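Local coordinates for protein carboxylic ester hydrolase (Aspergillus niger, PDB 7K4O) that hydrolyses ester bonds in tannins as a serine esterase of the tannase family, and here holds gallic acid in its ligand pocket, at residues G97-S102 and S128-T133. Residues are numbered along the deposited sequence; the frame is centred on the assembly and turned at random.
With GDE (3,4,5-trihydroxybenzoic acid), chain J.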
loop_
_atom_site.group_PDB
_atom_site.type_symbol
_atom_site.label_atom_id
_atom_site.label_comp_id
_atom_site.label_asym_id
_atom_site.label_seq_id
_atom_site.Cartn_x
_atom_site.Cartn_y
_atom_site.Cartn_z
ATOM N N GLY A 97 -5.333 2.157 -6.246
ATOM C CA GLY A 97 -5.940 1.483 -7.409
ATOM C C GLY A 97 -5.026 1.680 -8.605
ATOM O O GLY A 97 -3.811 1.425 -8.479
ATOM N N TYR A 98 -5.571 2.110 -9.736
ATOM C CA TYR A 98 -4.747 2.452 -10.914
ATOM C C TYR A 98 -4.514 3.950 -11.000
ATOM O O TYR A 98 -4.033 4.398 -12.026
ATOM C CB TYR A 98 -5.373 1.870 -12.192
ATOM C CG TYR A 98 -5.077 0.405 -12.396
ATOM C CD1 TYR A 98 -5.841 -0.581 -11.774
ATOM C CD2 TYR A 98 -3.970 0.001 -13.125
ATOM C CE1 TYR A 98 -5.546 -1.936 -11.909
ATOM C CE2 TYR A 98 -3.667 -1.347 -13.274
ATOM C CZ TYR A 98 -4.462 -2.320 -12.689
ATOM O OH TYR A 98 -4.120 -3.649 -12.820
ATOM N N ALA A 99 -4.812 4.702 -9.946
ATOM C CA ALA A 99 -4.508 6.144 -9.851
ATOM C C ALA A 99 -3.100 6.323 -9.293
ATOM O O ALA A 99 -2.659 5.513 -8.489
ATOM C CB ALA A 99 -5.493 6.889 -8.960
ATOM N N ILE A 100 -2.437 7.356 -9.777
ATOM C CA ILE A 100 -1.041 7.670 -9.360
ATOM C C ILE A 100 -1.069 8.864 -8.388
ATOM O O ILE A 100 0.020 9.203 -7.829
ATOM C CB ILE A 100 -0.175 7.960 -10.583
ATOM C CG1 ILE A 100 1.307 7.866 -10.220
ATOM C CG2 ILE A 100 -0.544 9.275 -11.265
ATOM C CD1 ILE A 100 2.214 7.869 -11.431
ATOM N N ASN A 101 -2.232 9.434 -8.132
ATOM C CA ASN A 101 -2.377 10.497 -7.096
ATOM C C ASN A 101 -3.616 10.188 -6.253
ATOM O O ASN A 101 -4.460 9.327 -6.646
ATOM C CB ASN A 101 -2.476 11.872 -7.725
ATOM C CG ASN A 101 -3.772 12.042 -8.508
ATOM O OD1 ASN A 101 -4.827 12.270 -7.903
ATOM N ND2 ASN A 101 -3.667 11.948 -9.835
ATOM N N SER A 102 -3.731 10.845 -5.094
ATOM C CA SER A 102 -4.840 10.602 -4.158
ATOM C C SER A 102 -5.685 11.886 -4.044
ATOM O O SER A 102 -6.238 12.131 -2.955
ATOM C CB SER A 102 -4.341 10.110 -2.868
ATOM O OG SER A 102 -3.834 8.789 -2.943
ATOM N N SER A 128 -7.843 13.277 -12.331
ATOM C CA SER A 128 -8.910 12.286 -12.056
ATOM C C SER A 128 -8.909 11.170 -13.113
ATOM O O SER A 128 -9.678 10.271 -12.963
ATOM C CB SER A 128 -10.267 12.977 -12.025
ATOM O OG SER A 128 -10.532 13.478 -13.309
ATOM N N ASN A 129 -8.057 11.223 -14.118
ATOM C CA ASN A 129 -7.930 10.123 -15.110
ATOM C C ASN A 129 -6.783 9.206 -14.688
ATOM O O ASN A 129 -5.701 9.702 -14.344
ATOM C CB ASN A 129 -7.697 10.683 -16.500
ATOM C CG ASN A 129 -8.941 11.421 -16.973
ATOM O OD1 ASN A 129 -10.058 11.004 -16.668
ATOM N ND2 ASN A 129 -8.761 12.581 -17.573
ATOM N N ASN A 130 -6.994 7.906 -14.760
ATOM C CA ASN A 130 -6.068 6.947 -14.158
ATOM C C ASN A 130 -5.274 6.190 -15.203
ATOM O O ASN A 130 -5.454 6.388 -16.365
ATOM C CB ASN A 130 -6.798 6.050 -13.195
ATOM C CG ASN A 130 -7.470 6.835 -12.073
ATOM O OD1 ASN A 130 -6.983 7.882 -11.653
ATOM N ND2 ASN A 130 -8.564 6.300 -11.603
ATOM N N ALA A 131 -4.345 5.373 -14.715
ATOM C CA ALA A 131 -3.367 4.716 -15.592
ATOM C C ALA A 131 -4.101 3.690 -16.466
ATOM O O ALA A 131 -3.661 3.485 -17.610
ATOM C CB ALA A 131 -2.286 4.052 -14.807
ATOM N N ASP A 132 -5.123 3.045 -15.930
ATOM C CA ASP A 132 -5.858 2.003 -16.709
ATOM C C ASP A 132 -6.550 2.608 -17.914
ATOM O O ASP A 132 -6.395 1.991 -19.019
ATOM C CB ASP A 132 -6.753 1.173 -15.821
ATOM C CG ASP A 132 -7.776 1.906 -14.974
ATOM O OD1 ASP A 132 -7.732 3.135 -14.908
ATOM O OD2 ASP A 132 -8.531 1.167 -14.300
ATOM N N THR A 133 -7.073 3.828 -17.822
ATOM C CA THR A 133 -7.734 4.483 -18.980
ATOM C C THR A 133 -6.721 4.910 -20.038
ATOM O O THR A 133 -7.112 5.052 -21.187
ATOM C CB THR A 133 -8.637 5.626 -18.530
ATOM O OG1 THR A 133 -7.839 6.767 -18.177
ATOM C CG2 THR A 133 -9.477 5.184 -17.354
HETATM O OAA GDE J . -4.242 0.788 -4.194
HETATM O OAB GDE J . -5.900 -0.126 -3.047
HETATM O OAC GDE J . -2.900 -2.995 -7.411
HETATM O OAD GDE J . -5.185 -5.133 -3.801
HETATM O OAE GDE J . -3.832 -5.303 -6.101
HETATM C CAF GDE J . -3.911 -1.605 -5.647
HETATM C CAG GDE J . -5.080 -2.694 -3.801
HETATM C CAH GDE J . -4.953 -0.212 -3.872
HETATM C CAI GDE J . -3.632 -2.860 -6.209
HETATM C CAJ GDE J . -4.831 -3.962 -4.388
HETATM C CAK GDE J . -4.673 -1.563 -4.491
HETATM C CAL GDE J . -4.103 -4.026 -5.546
HETATM O O HOH W 1 -4.181 8.857 -11.568
#
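Two loops, one following strand 89-93 and the other strand 115-120, neighbours in the central sheet of an alpha/beta-hydrolase-type domain, illustrate how a single backbone bond can join segments. The amide of A131 donates to the carbonyl of Y98, with N and O 2.9 Å apart and the N-H to acceptor angle at 163°; the nitrogen stands above the carbonyl plane, not on a lone pair. CB of A131 and CB of N130 also close on this oxygen, so two carbons pack beside the N-H on it.

N130 is worth following outward. N130 CB leans toward the partner loop and lies 3.4 Å from Y98 O. The first torsion (chi1 -59°) sets CG anti to its own carbonyl carbon, and CG thereby rests against CA and CB of A99. At the tip the two branches part: ND2 only skirts the methyl of A99, while N130 OD1 presses on it, 3.2 Å from A99 CB. A water 3.0 Å from N130 OD1 can donate to it, though other acceptors compete for its protons, and that water in turn takes the amide of I100.

On the other flank, D132 holds CG in the crowded position between its own N and carbonyl carbon, bringing CG within 3.7 Å of Y98 CB. The carboxylate lies almost parallel to the tyrosine ring, 7° between planes, although CB of D132 meets the ring obliquely. Helices 144-169 and 351-361 also touch Y98; from the latter, E355 OE2 comes close to D132 OD2 and may raise the pKa of one carboxylate.

G97, a gallic acid pocket residue, donates from N to ligand carboxylate oxygen OAA, 2.7 Å away. One backbone N-H, a water link and carbon packing thus hold the loop that presents this amide.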